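Local structure of uncharacterized protein (Pyrococcus furiosus, 4XLZ) at residues A[7-10]-A[11-15]. The protein probably removes an acetyl group from N,N'-diacetylchitobiose, as a metal-dependent deacetylase of carbohydrate esterase family 14. Sequence-based numbering, arbitrary orientation.
Sequences TFEE and AFNKL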
# COMPACT_ATOMS: atom_id res chain seq x y z
N THR A 7 -47.59 5.47 11.47
CA THR A 7 -46.68 4.61 12.24
C THR A 7 -45.50 4.22 11.33
O THR A 7 -45.59 4.28 10.11
CB THR A 7 -47.33 3.25 12.65
OG1 THR A 7 -47.68 2.50 11.52
CG2 THR A 7 -48.64 3.43 13.50
N PHE A 8 -44.41 3.74 12.00
CA PHE A 8 -43.24 3.40 11.18
C PHE A 8 -43.63 2.23 10.31
O PHE A 8 -43.25 2.12 9.15
CB PHE A 8 -42.06 2.96 12.16
CG PHE A 8 -41.00 2.18 11.42
CD1 PHE A 8 -40.21 2.85 10.49
CD2 PHE A 8 -40.87 0.80 11.58
CE1 PHE A 8 -39.29 2.07 9.72
CE2 PHE A 8 -39.97 0.02 10.83
CZ PHE A 8 -39.16 0.69 9.91
N GLU A 9 -44.39 1.25 10.88
CA GLU A 9 -44.72 0.08 10.07
C GLU A 9 -45.45 0.49 8.77
O GLU A 9 -45.18 0.04 7.65
CB GLU A 9 -45.59 -0.91 10.90
CG GLU A 9 -46.08 -2.04 10.03
CD GLU A 9 -46.77 -3.15 10.90
OE1 GLU A 9 -46.78 -2.98 12.13
OE2 GLU A 9 -47.31 -4.11 10.34
N GLU A 10 -46.40 1.43 8.92
CA GLU A 10 -47.07 1.97 7.74
C GLU A 10 -46.13 2.63 6.71
O GLU A 10 -46.22 2.41 5.54
CB GLU A 10 -48.16 2.99 8.26
CG GLU A 10 -49.01 3.43 7.15
CD GLU A 10 -50.13 4.44 7.57
OE1 GLU A 10 -50.21 4.90 8.73
OE2 GLU A 10 -50.92 4.74 6.63
N ALA A 11 -45.24 3.51 7.22
CA ALA A 11 -44.28 4.13 6.37
C ALA A 11 -43.34 3.13 5.65
O ALA A 11 -43.08 3.27 4.47
CB ALA A 11 -43.46 5.13 7.19
N PHE A 12 -42.81 2.19 6.43
CA PHE A 12 -41.98 1.17 5.88
C PHE A 12 -42.63 0.37 4.76
O PHE A 12 -42.07 0.18 3.67
CB PHE A 12 -41.56 0.22 7.07
CG PHE A 12 -40.76 -0.99 6.59
CD1 PHE A 12 -39.35 -0.88 6.46
CD2 PHE A 12 -41.40 -2.19 6.33
CE1 PHE A 12 -38.59 -2.03 6.08
CE2 PHE A 12 -40.69 -3.32 5.94
CZ PHE A 12 -39.29 -3.27 5.86
N ASN A 13 -43.90 -0.02 5.00
CA ASN A 13 -44.55 -0.78 3.92
C ASN A 13 -44.79 0.09 2.68
O ASN A 13 -44.66 -0.33 1.52
CB ASN A 13 -45.96 -1.29 4.44
CG ASN A 13 -45.86 -2.38 5.51
OD1 ASN A 13 -44.91 -3.09 5.58
ND2 ASN A 13 -46.89 -2.50 6.34
N LYS A 14 -45.18 1.35 2.90
CA LYS A 14 -45.39 2.22 1.76
C LYS A 14 -44.09 2.57 0.99
O LYS A 14 -44.03 2.63 -0.25
CB LYS A 14 -46.08 3.50 2.24
CG LYS A 14 -46.52 4.46 1.12
CD LYS A 14 -47.09 5.76 1.81
CE LYS A 14 -47.38 6.86 0.71
NZ LYS A 14 -48.74 6.38 0.03
N LEU A 15 -43.00 2.74 1.78
CA LEU A 15 -41.69 3.02 1.13
C LEU A 15 -41.35 1.80 0.24
O LEU A 15 -40.94 1.95 -0.90
CB LEU A 15 -40.64 3.19 2.23
CG LEU A 15 -39.22 3.43 1.64
CD1 LEU A 15 -39.11 4.86 1.00
CD2 LEU A 15 -38.21 3.30 2.86
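F8 and F12 meet one turn apart at the start of helix 8-19, where CB of F12 sits over one face of the F8 ring, offset toward its rim and 3.7 Å from F8 CZ. This is a CH-pi contact; the two rings themselves meet obliquely, planes at 45° and centroids 5.7 Å apart. With its CG anti to the backbone N (chi1 162°), F8 swings its ring forward along the helix, over the F12 CB. One residue on, E9 and N13 run side by side, E9 CG lying 3.8 Å from N13 ND2, with carboxylate and amide planes nearly perpendicular. The backbone bonds of the first turn run from A11 N to T7 O at 3.0 Å and, nearly straight, from F12 N to F8 O at 2.8 Å. T7 is the N-cap, its OG1 accepting from E10 N at 3.1 Å. Further out, F8 meets F263 and L266 of its own chain, and F237 of the second subunit edge-to-face, while F12 packs on L266. Two amides at the helix start are thus satisfied, E10 N by T7 OG1 and F8 N by the E240 carboxylate of the second subunit, and F8 carries the aromatic pair to the subunit interface.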